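Side-chain contacts in hypothetical protein, IPT/TIG domain protein (Bacteroides ovatus, PDB 4HW6), which is of unknown function but, with an IPT/TIG domain joined to a six-bladed beta-propeller, probably binds carbohydrate as an auxiliary nutrient-binding protein: residues Pro148-Asn151 / Tyr152-Tyr156; Asn188-Leu191 / Asn192-Val196; Leu211-Arg214 / Ala215-Phe218; Val279-Thr283 / Gly284-Tyr288; Asp301-Arg304 / Glu305-Lys308. One frame throughout, in Å; residues are numbered along the deposited sequence.

Contact 1 of 5, residues Pro148-Asn151 / Tyr152-Tyr156; sequences PNSN and YDDLY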
loop_
_atom_site.group_PDB
_atom_site.type_symbol
_atom_site.label_atom_id
_atom_site.label_comp_id
_atom_site.label_asym_id
_atom_site.label_seq_id
_atom_site.Cartn_x
_atom_site.Cartn_y
_atom_site.Cartn_z
ATOM N N PRO A 148 3.493 13.319 -3.125
ATOM C CA PRO A 148 4.921 12.958 -2.973
ATOM C C PRO A 148 5.771 13.915 -2.120
ATOM O O PRO A 148 6.889 13.553 -1.719
ATOM C CB PRO A 148 5.429 12.930 -4.420
ATOM C CG PRO A 148 4.556 13.908 -5.117
ATOM C CD PRO A 148 3.181 13.722 -4.515
ATOM N N ASN A 149 5.255 15.110 -1.830
ATOM C CA ASN A 149 5.934 16.058 -0.961
ATOM C C ASN A 149 5.399 16.116 0.471
ATOM O O ASN A 149 5.755 17.032 1.210
ATOM C CB ASN A 149 5.881 17.443 -1.593
ATOM C CG ASN A 149 6.638 17.496 -2.896
ATOM O OD1 ASN A 149 6.059 17.689 -3.968
ATOM N ND2 ASN A 149 7.939 17.268 -2.818
ATOM N N SER A 150 4.578 15.129 0.848
ATOM C CA SER A 150 3.871 15.091 2.133
ATOM C C SER A 150 4.489 14.083 3.109
ATOM O O SER A 150 3.986 13.937 4.222
ATOM C CB SER A 150 2.369 14.722 1.921
ATOM O OG SER A 150 2.119 13.312 1.683
ATOM N N ASN A 151 5.539 13.366 2.685
ATOM C CA ASN A 151 6.146 12.303 3.520
ATOM C C ASN A 151 5.101 11.318 4.089
ATOM O O ASN A 151 5.091 10.987 5.286
ATOM C CB ASN A 151 6.970 12.912 4.650
ATOM C CG ASN A 151 7.805 11.879 5.390
ATOM O OD1 ASN A 151 8.354 10.960 4.785
ATOM N ND2 ASN A 151 7.887 12.019 6.700
ATOM N N TYR A 152 4.223 10.873 3.205
ATOM C CA TYR A 152 3.183 9.889 3.514
ATOM C C TYR A 152 2.146 10.386 4.501
ATOM O O TYR A 152 1.505 9.576 5.170
ATOM C CB TYR A 152 3.794 8.528 3.932
ATOM C CG TYR A 152 4.614 7.975 2.806
ATOM C CD1 TYR A 152 4.020 7.266 1.777
ATOM C CD2 TYR A 152 5.967 8.248 2.723
ATOM C CE1 TYR A 152 4.758 6.811 0.700
ATOM C CE2 TYR A 152 6.717 7.807 1.644
ATOM C CZ TYR A 152 6.103 7.088 0.647
ATOM O OH TYR A 152 6.819 6.618 -0.409
ATOM N N ASP A 153 1.957 11.702 4.563
ATOM C CA ASP A 153 0.949 12.283 5.457
ATOM C C ASP A 153 -0.352 12.714 4.763
ATOM O O ASP A 153 -1.322 13.024 5.440
ATOM C CB ASP A 153 1.518 13.440 6.257
ATOM C CG ASP A 153 2.460 12.983 7.376
ATOM O OD1 ASP A 153 2.399 11.809 7.818
ATOM O OD2 ASP A 153 3.267 13.811 7.810
ATOM N N ASP A 154 -0.363 12.730 3.438
ATOM C CA ASP A 154 -1.563 13.082 2.694
ATOM C C ASP A 154 -1.803 12.113 1.561
ATOM O O ASP A 154 -1.024 12.035 0.594
ATOM C CB ASP A 154 -1.498 14.520 2.193
ATOM C CG ASP A 154 -1.348 15.511 3.318
ATOM O OD1 ASP A 154 -2.344 15.829 4.016
ATOM O OD2 ASP A 154 -0.199 15.928 3.551
ATOM N N LEU A 155 -2.876 11.349 1.712
ATOM C CA LEU A 155 -3.345 10.366 0.734
ATOM C C LEU A 155 -4.663 10.830 0.153
ATOM O O LEU A 155 -5.591 11.185 0.881
ATOM C CB LEU A 155 -3.583 9.030 1.407
ATOM C CG LEU A 155 -4.162 7.907 0.575
ATOM C CD1 LEU A 155 -3.142 7.461 -0.472
ATOM C CD2 LEU A 155 -4.524 6.745 1.502
ATOM N N TYR A 156 -4.748 10.840 -1.167
ATOM C CA TYR A 156 -5.937 11.314 -1.858
ATOM C C TYR A 156 -6.534 10.192 -2.674
ATOM O O TYR A 156 -5.822 9.294 -3.143
ATOM C CB TYR A 156 -5.585 12.461 -2.810
ATOM C CG TYR A 156 -5.053 13.686 -2.126
ATOM C CD1 TYR A 156 -5.911 14.685 -1.681
ATOM C CD2 TYR A 156 -3.692 13.859 -1.927
ATOM C CE1 TYR A 156 -5.439 15.819 -1.056
ATOM C CE2 TYR A 156 -3.206 14.992 -1.284
ATOM C CZ TYR A 156 -4.085 15.971 -0.868
ATOM O OH TYR A 156 -3.634 17.097 -0.230
HETATM O O HOH W 1 6.464 14.025 7.787
#
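Ser150 and Asp153 are joined by backbone and side-chain hydrogen bonds across a tight turn. Asp153 N donates to Ser150 O at 3.0 Å, and Ser150 OG accepts from Asp154 N at 3.1 Å and weakly from Asp153 N. That hydroxyl is turned between its own backbone N and carbonyl carbon (chi1 78°), where it meets both amides and also bonds to Asp147 O. Residues 150-153 form a type I' beta turn, with Asn151 and Tyr152 both at positive phi, in the link between strands 143-146 and 154-158 of one propeller sheet. A water bridges the side chains at the open surface: it accepts from Asn151 ND2 at 2.7 Å and donates to Asp153 OD2 at 3.2 Å. Asp153 OD1 forms salt bridges with Lys412 and Arg413. Asp154 OD2 lies 3.3 Å from Ser150 CB, and Asp154 OD1 bonds to His166. The Tyr152 ring swings off to meet Phe146 edge-to-face.

Contact 2 of 5, residues Asn188-Leu191 / Asn192-Val196; sequences NFTL and NGDMV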
loop_
_atom_site.group_PDB
_atom_site.type_symbol
_atom_site.label_atom_id
_atom_site.label_comp_id
_atom_site.label_asym_id
_atom_site.label_seq_id
_atom_site.Cartn_x
_atom_site.Cartn_y
_atom_site.Cartn_z
ATOM N N ASN A 188 -2.828 12.192 -10.121
ATOM C CA ASN A 188 -1.385 12.042 -10.038
ATOM C C ASN A 188 -0.804 13.397 -9.657
ATOM O O ASN A 188 -1.554 14.329 -9.383
ATOM C CB ASN A 188 -0.813 11.531 -11.375
ATOM C CG ASN A 188 0.439 10.705 -11.200
ATOM O OD1 ASN A 188 1.295 10.988 -10.331
ATOM N ND2 ASN A 188 0.566 9.667 -12.021
ATOM N N PHE A 189 0.519 13.497 -9.603
ATOM C CA PHE A 189 1.198 14.747 -9.318
ATOM C C PHE A 189 2.292 15.007 -10.343
ATOM O O PHE A 189 3.010 14.080 -10.774
ATOM C CB PHE A 189 1.791 14.717 -7.907
ATOM C CG PHE A 189 0.747 14.703 -6.823
ATOM C CD1 PHE A 189 0.122 13.540 -6.455
ATOM C CD2 PHE A 189 0.395 15.862 -6.175
ATOM C CE1 PHE A 189 -0.873 13.551 -5.493
ATOM C CE2 PHE A 189 -0.581 15.873 -5.211
ATOM C CZ PHE A 189 -1.216 14.713 -4.862
ATOM N N THR A 190 2.438 16.265 -10.703
ATOM C CA THR A 190 3.481 16.667 -11.639
ATOM C C THR A 190 4.839 16.680 -10.917
ATOM O O THR A 190 4.909 16.531 -9.696
ATOM C CB THR A 190 3.202 18.053 -12.236
ATOM O OG1 THR A 190 3.329 19.063 -11.220
ATOM C CG2 THR A 190 1.800 18.136 -12.869
ATOM N N LEU A 191 5.917 16.871 -11.675
ATOM C CA LEU A 191 7.255 16.969 -11.081
ATOM C C LEU A 191 7.363 18.185 -10.155
ATOM O O LEU A 191 8.165 18.162 -9.222
ATOM C CB LEU A 191 8.335 17.005 -12.155
ATOM C CG LEU A 191 8.444 15.747 -13.032
ATOM C CD1 LEU A 191 9.667 15.849 -13.935
ATOM C CD2 LEU A 191 8.447 14.463 -12.200
ATOM N N ASN A 192 6.554 19.219 -10.388
ATOM C CA ASN A 192 6.560 20.380 -9.497
ATOM C C ASN A 192 5.671 20.167 -8.260
ATOM O O ASN A 192 5.645 20.995 -7.363
ATOM C CB ASN A 192 6.188 21.643 -10.275
ATOM C CG ASN A 192 7.298 22.088 -11.219
ATOM O OD1 ASN A 192 8.476 21.805 -10.986
ATOM N ND2 ASN A 192 6.931 22.782 -12.290
ATOM N N GLY A 193 4.967 19.042 -8.207
ATOM C CA GLY A 193 4.150 18.684 -7.063
ATOM C C GLY A 193 2.718 19.176 -7.182
ATOM O O GLY A 193 1.966 19.091 -6.215
ATOM N N ASP A 194 2.330 19.694 -8.353
ATOM C CA ASP A 194 0.929 20.085 -8.568
ATOM C C ASP A 194 0.077 18.824 -8.772
ATOM O O ASP A 194 0.563 17.800 -9.261
ATOM C CB ASP A 194 0.799 21.037 -9.749
ATOM C CG ASP A 194 1.512 22.366 -9.516
ATOM O OD1 ASP A 194 1.380 22.967 -8.420
ATOM O OD2 ASP A 194 2.222 22.807 -10.447
HETATM N N MSE A 195 -1.185 18.884 -8.369
HETATM C CA MSE A 195 -2.062 17.711 -8.459
HETATM C C MSE A 195 -2.791 17.682 -9.800
HETATM O O MSE A 195 -3.428 18.645 -10.147
HETATM C CB MSE A 195 -3.089 17.766 -7.334
HETATM C CG MSE A 195 -3.979 16.550 -7.233
HETATM SE SE MSE A 195 -5.435 16.925 -5.960
HETATM C CE MSE A 195 -4.395 16.809 -4.329
ATOM N N VAL A 196 -2.698 16.571 -10.524
ATOM C CA VAL A 196 -3.390 16.365 -11.795
ATOM C C VAL A 196 -4.624 15.520 -11.545
ATOM O O VAL A 196 -4.563 14.536 -10.808
ATOM C CB VAL A 196 -2.475 15.600 -12.796
ATOM C CG1 VAL A 196 -3.110 15.508 -14.180
ATOM C CG2 VAL A 196 -1.113 16.264 -12.879
HETATM O O HOH W 2 3.171 21.408 -12.541
#
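Thr190, Phe189 and Val196 carry most of this hairpin contact. Thr190 OG1, set between its backbone N and carbonyl carbon (chi1 68°), reaches over the turn to accept from Asp194 N at 3.1 Å and, weakly, from Asn192 N. A water lies 2.7 Å from Thr190 OG1 and donates to Asp194 OD2, so hydroxyl and water link Thr190, first residue of the type I turn 190-193, to Asp194 just after it, while Asp194 OD1 accepts from Arg214 N. Backbone bonds run from Gly193 N to Thr190 O and from Thr190 N to Asp194 O. With OG1 placed there, Thr190 CG2 is left to meet Val196 CG2 at 3.5 Å, a tight methyl pair in which the side chains cross at about a right angle. Phe189 pairs with Met195, a selenomethionine, at a non-hydrogen-bonded position. The two side chains run side by side: Phe189 CE2 is 3.8 Å from Met195 CB, and Phe189 CZ is 3.8 Å from Met195 CE. Gly193 O lies at the ring edge, in its plane, 3.6 Å from Phe189 CD2. Asn188 and Val196 complete the ladder as a hydrogen-bonded pair. The hairpin joins strands 184-189 and 195-199; Phe189 and Met195 pack on Tyr156 of strand 154-158, while Val196 touches Ile209 of strand 207-212, the next strand of the sheet.

Contact 3 of 5, residues Leu211-Arg214 / Ala215-Phe218; sequences LFTR and ASGF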
loop_
_atom_site.group_PDB
_atom_site.type_symbol
_atom_site.label_atom_id
_atom_site.label_comp_id
_atom_site.label_asym_id
_atom_site.label_seq_id
_atom_site.Cartn_x
_atom_site.Cartn_y
_atom_site.Cartn_z
ATOM N N LEU A 211 -5.599 20.730 -13.281
ATOM C CA LEU A 211 -4.504 20.841 -12.320
ATOM C C LEU A 211 -4.966 21.637 -11.107
ATOM O O LEU A 211 -5.627 22.673 -11.259
ATOM C CB LEU A 211 -3.314 21.529 -12.996
ATOM C CG LEU A 211 -2.014 21.701 -12.203
ATOM C CD1 LEU A 211 -0.809 21.601 -13.134
ATOM C CD2 LEU A 211 -2.009 23.033 -11.470
ATOM N N PHE A 212 -4.603 21.174 -9.901
ATOM C CA PHE A 212 -4.801 21.956 -8.679
ATOM C C PHE A 212 -3.413 22.320 -8.161
ATOM O O PHE A 212 -2.562 21.439 -7.965
ATOM C CB PHE A 212 -5.574 21.175 -7.615
ATOM C CG PHE A 212 -6.997 20.873 -7.998
ATOM C CD1 PHE A 212 -7.303 19.754 -8.797
ATOM C CD2 PHE A 212 -8.024 21.687 -7.585
ATOM C CE1 PHE A 212 -8.608 19.493 -9.168
ATOM C CE2 PHE A 212 -9.342 21.422 -7.955
ATOM C CZ PHE A 212 -9.628 20.333 -8.745
ATOM N N THR A 213 -3.164 23.611 -7.956
ATOM C CA THR A 213 -1.789 24.064 -7.723
ATOM C C THR A 213 -1.348 23.832 -6.283
ATOM O O THR A 213 -2.068 24.141 -5.335
ATOM C CB THR A 213 -1.596 25.559 -8.055
ATOM O OG1 THR A 213 -2.371 26.351 -7.157
ATOM C CG2 THR A 213 -2.017 25.863 -9.486
ATOM N N ARG A 214 -0.143 23.300 -6.130
ATOM C CA ARG A 214 0.475 23.106 -4.812
ATOM C C ARG A 214 0.611 24.435 -4.051
ATOM O O ARG A 214 0.380 24.488 -2.846
ATOM C CB ARG A 214 1.849 22.458 -4.976
ATOM C CG ARG A 214 2.566 22.095 -3.675
ATOM C CD ARG A 214 3.987 21.644 -3.998
ATOM N NE ARG A 214 4.760 21.322 -2.804
ATOM C CZ ARG A 214 6.093 21.243 -2.760
ATOM N NH1 ARG A 214 6.829 21.442 -3.851
ATOM N NH2 ARG A 214 6.700 20.947 -1.616
ATOM N N ALA A 215 0.959 25.498 -4.777
ATOM C CA ALA A 215 1.170 26.824 -4.189
ATOM C C ALA A 215 -0.077 27.402 -3.511
ATOM O O ALA A 215 0.048 28.198 -2.589
ATOM C CB ALA A 215 1.697 27.790 -5.238
ATOM N N SER A 216 -1.266 26.992 -3.952
ATOM C CA SER A 216 -2.527 27.401 -3.338
ATOM C C SER A 216 -3.040 26.395 -2.311
ATOM O O SER A 216 -4.193 26.475 -1.887
ATOM C CB SER A 216 -3.595 27.569 -4.431
ATOM O OG SER A 216 -3.913 26.309 -4.998
ATOM N N GLY A 217 -2.224 25.420 -1.926
ATOM C CA GLY A 217 -2.716 24.313 -1.098
ATOM C C GLY A 217 -3.762 23.471 -1.825
ATOM O O GLY A 217 -4.676 22.901 -1.205
ATOM N N PHE A 218 -3.626 23.407 -3.151
ATOM C CA PHE A 218 -4.523 22.638 -4.023
ATOM C C PHE A 218 -5.940 23.182 -4.108
ATOM O O PHE A 218 -6.832 22.472 -4.527
ATOM C CB PHE A 218 -4.547 21.159 -3.641
ATOM C CG PHE A 218 -3.190 20.540 -3.585
ATOM C CD1 PHE A 218 -2.413 20.444 -4.727
ATOM C CD2 PHE A 218 -2.656 20.100 -2.376
ATOM C CE1 PHE A 218 -1.155 19.884 -4.684
ATOM C CE2 PHE A 218 -1.391 19.555 -2.326
ATOM C CZ PHE A 218 -0.633 19.449 -3.481
#
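The Phe218 ring has Phe212 O at its edge and in its plane, 3.4 Å from Phe218 CD1, while Arg214 CA approaches obliquely, 3.6 Å from Phe218 CE1. The arm of Arg214 runs alongside and points the same way, its guanidinium plane 20° from that of the ring. The Phe212 ring meets Phe218 O obliquely and pairs with Lys177 in a cation-pi contact; Phe218 O also accepts from that lysine. Between the two aromatics the chain makes a Schellman motif in the loop linking strands 207-212 and 221-226 of one propeller sheet: Phe218 N bonds to Thr213 O at 2.8 Å and Gly217 N to Arg214 O at 2.9 Å, with Gly217 at positive phi. Thr213 O accepts a second time, from Ser216 N at 3.3 Å, the two donors arriving from opposite faces of the carbonyl plane. Phe218 also takes positive phi. On the far side of the loop Thr213 OG1 and Ser216 OG are 2.7 Å apart, probably hydrogen-bonded, and Ser216 OG also accepts from Glu220 N.

Contact 4 of 5, residues Val279-Thr283 / Gly284-Tyr288; sequences VWHPT and GDWAY. With EDO (1,2-ethanediol), chain F.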
loop_
_atom_site.group_PDB
_atom_site.type_symbol
_atom_site.label_atom_id
_atom_site.label_comp_id
_atom_site.label_asym_id
_atom_site.label_seq_id
_atom_site.Cartn_x
_atom_site.Cartn_y
_atom_site.Cartn_z
ATOM N N VAL A 279 0.957 3.094 -15.432
ATOM C CA VAL A 279 1.827 3.340 -14.292
ATOM C C VAL A 279 3.292 3.229 -14.733
ATOM O O VAL A 279 3.730 2.167 -15.199
ATOM C CB VAL A 279 1.595 2.337 -13.118
ATOM C CG1 VAL A 279 2.371 2.802 -11.902
ATOM C CG2 VAL A 279 0.104 2.142 -12.788
ATOM N N TRP A 280 4.044 4.317 -14.578
ATOM C CA TRP A 280 5.470 4.329 -14.885
ATOM C C TRP A 280 6.259 3.505 -13.859
ATOM O O TRP A 280 6.052 3.614 -12.644
ATOM C CB TRP A 280 6.025 5.764 -14.969
ATOM C CG TRP A 280 5.630 6.445 -16.224
ATOM C CD1 TRP A 280 4.624 7.353 -16.382
ATOM C CD2 TRP A 280 6.131 6.161 -17.518
ATOM N NE1 TRP A 280 4.522 7.723 -17.707
ATOM C CE2 TRP A 280 5.415 6.972 -18.432
ATOM C CE3 TRP A 280 7.127 5.304 -18.002
ATOM C CZ2 TRP A 280 5.678 6.953 -19.799
ATOM C CZ3 TRP A 280 7.357 5.266 -19.364
ATOM C CH2 TRP A 280 6.641 6.096 -20.243
ATOM N N HIS A 281 7.190 2.690 -14.351
ATOM C CA HIS A 281 8.187 2.110 -13.477
ATOM C C HIS A 281 8.970 3.245 -12.837
ATOM O O HIS A 281 9.173 4.273 -13.465
ATOM C CB HIS A 281 9.143 1.210 -14.251
ATOM C CG HIS A 281 10.033 0.374 -13.383
ATOM N ND1 HIS A 281 11.305 0.763 -13.006
ATOM C CD2 HIS A 281 9.832 -0.846 -12.827
ATOM C CE1 HIS A 281 11.841 -0.187 -12.256
ATOM N NE2 HIS A 281 10.962 -1.170 -12.126
ATOM N N PRO A 282 9.418 3.064 -11.574
ATOM C CA PRO A 282 10.101 4.177 -10.930
ATOM C C PRO A 282 11.335 4.681 -11.679
ATOM O O PRO A 282 11.664 5.859 -11.593
ATOM C CB PRO A 282 10.462 3.609 -9.557
ATOM C CG PRO A 282 9.352 2.656 -9.275
ATOM C CD PRO A 282 9.042 2.018 -10.609
ATOM N N THR A 283 12.012 3.814 -12.423
ATOM C CA THR A 283 13.154 4.247 -13.246
ATOM C C THR A 283 12.774 5.151 -14.425
ATOM O O THR A 283 13.621 5.876 -14.961
ATOM C CB THR A 283 13.894 3.044 -13.866
ATOM O OG1 THR A 283 13.000 2.320 -14.718
ATOM C CG2 THR A 283 14.442 2.120 -12.790
ATOM N N GLY A 284 11.528 5.066 -14.869
ATOM C CA GLY A 284 11.073 5.742 -16.090
ATOM C C GLY A 284 11.431 5.024 -17.379
ATOM O O GLY A 284 11.188 5.553 -18.462
ATOM N N ASP A 285 12.003 3.814 -17.283
ATOM C CA ASP A 285 12.428 3.092 -18.465
ATOM C C ASP A 285 11.253 2.542 -19.275
ATOM O O ASP A 285 11.389 2.273 -20.474
ATOM C CB ASP A 285 13.375 1.937 -18.094
ATOM C CG ASP A 285 14.721 2.408 -17.575
ATOM O OD1 ASP A 285 15.032 3.601 -17.697
ATOM O OD2 ASP A 285 15.481 1.572 -17.043
ATOM N N TRP A 286 10.128 2.341 -18.600
ATOM C CA TRP A 286 8.952 1.747 -19.186
ATOM C C TRP A 286 7.767 1.916 -18.251
ATOM O O TRP A 286 7.941 2.295 -17.105
ATOM C CB TRP A 286 9.181 0.273 -19.502
ATOM C CG TRP A 286 9.669 -0.585 -18.370
ATOM C CD1 TRP A 286 10.957 -0.902 -18.100
ATOM C CD2 TRP A 286 8.867 -1.273 -17.388
ATOM N NE1 TRP A 286 11.029 -1.736 -16.998
ATOM C CE2 TRP A 286 9.761 -1.994 -16.556
ATOM C CE3 TRP A 286 7.498 -1.387 -17.163
ATOM C CZ2 TRP A 286 9.330 -2.799 -15.499
ATOM C CZ3 TRP A 286 7.055 -2.212 -16.075
ATOM C CH2 TRP A 286 7.990 -2.888 -15.268
ATOM N N ALA A 287 6.573 1.680 -18.780
ATOM C CA ALA A 287 5.327 1.724 -17.996
ATOM C C ALA A 287 4.542 0.447 -18.217
ATOM O O ALA A 287 4.628 -0.149 -19.267
ATOM C CB ALA A 287 4.470 2.918 -18.411
ATOM N N TYR A 288 3.730 0.069 -17.248
ATOM C CA TYR A 288 2.648 -0.860 -17.490
ATOM C C TYR A 288 1.395 -0.131 -17.942
ATOM O O TYR A 288 1.070 0.963 -17.457
ATOM C CB TYR A 288 2.319 -1.686 -16.251
ATOM C CG TYR A 288 3.275 -2.822 -15.948
ATOM C CD1 TYR A 288 3.749 -3.668 -16.937
ATOM C CD2 TYR A 288 3.692 -3.055 -14.656
ATOM C CE1 TYR A 288 4.637 -4.716 -16.635
ATOM C CE2 TYR A 288 4.567 -4.084 -14.341
ATOM C CZ TYR A 288 5.038 -4.911 -15.326
ATOM O OH TYR A 288 5.921 -5.921 -15.039
HETATM C C1 EDO F . 13.681 -2.642 -14.871
HETATM O O1 EDO F . 13.248 -3.137 -16.145
HETATM C C2 EDO F . 13.870 -1.131 -14.929
HETATM O O2 EDO F . 14.699 -0.772 -16.044
#
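His281 packs against the Trp286 indole, and a molecule of 1,2-ethanediol, probably from the crystallisation liquor, lies beside the pair at the end of a beta hairpin. Trp286 and Asp285 bind it: Trp286 NE1 donates to EDO O1 at 2.8 Å, with the oxygen near the indole plane, and EDO O2 donates to Asp285 OD2 at 2.7 Å. C2 of the ethanediol lies over one face of the His281 imidazole, 3.5 Å from His281 CE1. His281 CB sits over the centre of the Trp286 six-membered ring, a CH-pi contact. The two rings are oblique, planes 34° apart, with His281 CD2 only 3.3 Å from Trp286 CZ2. Thr283 OG1, between its backbone N and carbonyl carbon (chi1 61°), accepts from Asp285 N at 3.1 Å and is hydrogen-bonded to His281 ND1 at 2.9 Å. Thr283 N donates to the same ND1, and with Asp353 at NE2 these bonds hold the imidazole's rotation. On the other side of the hairpin Ala287 CB rests over a face of Trp280, 3.8 Å from the centroid of its six-membered ring. Gly284, at positive phi, closes the type I turn of residues 281-284. Strands 276-280 and 286-291 pair here, Val279 with Tyr288 and Trp280 with Ala287; strand 296-301 flanks the second through Ala287 and Val300, and strands 337-344 and 355-361 of the next sheet touch Val279 and Pro282.

Contact 5 of 5, residues Asp301-Arg304 / Glu305-Lys308; sequences DYNR and ETGK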
loop_
_atom_site.group_PDB
_atom_site.type_symbol
_atom_site.label_atom_id
_atom_site.label_comp_id
_atom_site.label_asym_id
_atom_site.label_seq_id
_atom_site.Cartn_x
_atom_site.Cartn_y
_atom_site.Cartn_z
ATOM N N ASP A 301 7.742 0.447 -23.549
ATOM C CA ASP A 301 9.092 0.906 -23.282
ATOM C C ASP A 301 9.279 2.365 -23.684
ATOM O O ASP A 301 8.658 2.841 -24.640
ATOM C CB ASP A 301 10.107 0.041 -24.040
ATOM C CG ASP A 301 10.215 -1.389 -23.482
ATOM O OD1 ASP A 301 10.150 -1.574 -22.265
ATOM O OD2 ASP A 301 10.390 -2.328 -24.274
ATOM N N TYR A 302 10.146 3.049 -22.941
ATOM C CA TYR A 302 10.517 4.445 -23.190
ATOM C C TYR A 302 11.954 4.509 -23.663
ATOM O O TYR A 302 12.854 3.990 -22.997
ATOM C CB TYR A 302 10.302 5.284 -21.917
ATOM C CG TYR A 302 10.694 6.726 -22.049
ATOM C CD1 TYR A 302 9.892 7.620 -22.746
ATOM C CD2 TYR A 302 11.851 7.207 -21.460
ATOM C CE1 TYR A 302 10.244 8.939 -22.875
ATOM C CE2 TYR A 302 12.213 8.534 -21.573
ATOM C CZ TYR A 302 11.401 9.404 -22.279
ATOM O OH TYR A 302 11.784 10.719 -22.383
ATOM N N ASN A 303 12.171 5.118 -24.833
ATOM C CA ASN A 303 13.512 5.311 -25.362
ATOM C C ASN A 303 13.990 6.672 -24.910
ATOM O O ASN A 303 13.456 7.693 -25.348
ATOM C CB ASN A 303 13.510 5.233 -26.893
ATOM C CG ASN A 303 14.899 5.432 -27.505
ATOM O OD1 ASN A 303 15.673 6.314 -27.105
ATOM N ND2 ASN A 303 15.219 4.604 -28.489
ATOM N N ARG A 304 15.004 6.692 -24.057
ATOM C CA ARG A 304 15.489 7.952 -23.488
ATOM C C ARG A 304 16.111 8.896 -24.466
ATOM O O ARG A 304 16.003 10.107 -24.301
ATOM C CB ARG A 304 16.548 7.700 -22.444
ATOM C CG ARG A 304 15.929 7.247 -21.187
ATOM C CD ARG A 304 16.882 7.351 -20.037
ATOM N NE ARG A 304 16.167 6.637 -19.021
ATOM C CZ ARG A 304 15.228 7.156 -18.248
ATOM N NH1 ARG A 304 14.939 8.453 -18.279
ATOM N NH2 ARG A 304 14.609 6.362 -17.403
ATOM N N GLU A 305 16.796 8.348 -25.457
ATOM C CA GLU A 305 17.469 9.178 -26.443
ATOM C C GLU A 305 16.452 9.884 -27.343
ATOM O O GLU A 305 16.539 11.084 -27.544
ATOM C CB GLU A 305 18.454 8.345 -27.271
ATOM C CG GLU A 305 19.570 7.725 -26.443
ATOM C CD GLU A 305 20.743 7.258 -27.290
ATOM O OE1 GLU A 305 20.550 6.993 -28.500
ATOM O OE2 GLU A 305 21.864 7.158 -26.745
ATOM N N THR A 306 15.480 9.138 -27.871
ATOM C CA THR A 306 14.499 9.710 -28.786
ATOM C C THR A 306 13.323 10.313 -28.048
ATOM O O THR A 306 12.582 11.132 -28.604
ATOM C CB THR A 306 13.950 8.677 -29.792
ATOM O OG1 THR A 306 13.210 7.685 -29.091
ATOM C CG2 THR A 306 15.096 8.020 -30.627
ATOM N N GLY A 307 13.101 9.876 -26.807
ATOM C CA GLY A 307 11.950 10.319 -26.039
ATOM C C GLY A 307 10.653 9.653 -26.500
ATOM O O GLY A 307 9.577 10.092 -26.132
ATOM N N LYS A 308 10.756 8.621 -27.322
ATOM C CA LYS A 308 9.586 7.974 -27.896
ATOM C C LYS A 308 9.236 6.665 -27.237
ATOM O O LYS A 308 10.103 5.962 -26.700
ATOM C CB LYS A 308 9.780 7.762 -29.401
ATOM C CG LYS A 308 9.829 9.097 -30.155
ATOM C CD LYS A 308 9.739 8.906 -31.655
ATOM C CE LYS A 308 9.730 10.258 -32.360
ATOM N NZ LYS A 308 9.886 10.120 -33.838
#
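Tyr302 reaches across the loop to Gly307, its CE1 3.5 Å from Gly307 O and its hydroxyl 3.7 Å from Gly307 CA. Tyr302 OH bonds to Asn239, and the ring also meets that of His236. Asn303 does most of the polar work. Its N donates to Lys308 O at 2.9 Å in a nearly straight bond, and its O accepts from Gly307 N at 2.6 Å. Gly307, at positive phi, and Lys308 thus both face Asn303, a G1 beta bulge. The Asn303 side chain reaches forward over the turn, with CG opposite the backbone N (chi1 180°), and OD1 accepts from Thr306 N at 2.9 Å, the donor standing above the amide's carbonyl plane, and weakly from Glu305 N, Asx-type bonds to the amides three and two residues on. Thr306 crosses Asn303 at about a right angle, OG1 3.2 Å from Asn303 CG, while the same hydroxyl accepts from Lys308 N in an ST turn. Arg304 extends away, its guanidinium in a salt bridge with Asp285 and a hydrogen bond with Gln238. One asparagine oxygen and one threonine hydroxyl therefore take up three backbone amides of the loop between strands 296-301 and 313-315, which probably keeps this largely exposed turn in shape, while the charge of Arg304 is directed back to the adjoining hairpin.

Overall arrangement
Contacts 1, 2 and 3 form one cluster. Phe189 of contact 2 packs on Pro148 of contact 1, Pro148 CD to Phe189 CG 3.5 Å, and Tyr156 reaches both Met195 and Phe218. Contacts 2 and 3, on neighbouring strands of one sheet with centres 9 Å apart, are joined by a probable hydrogen bond from Arg214 N to Asp194 OD1, 2.8 Å. Contacts 4 and 5 form a second pair, centres 12 Å apart, linked by the salt bridge of Asp285 OD1 with Arg304 NH2 at 2.8 Å; the ethanediol lies beside contact 4. The groups do not touch: at the nearest atoms contacts 2 and 4 are about 6 Å apart, contacts 3 and 5 about 19 Å.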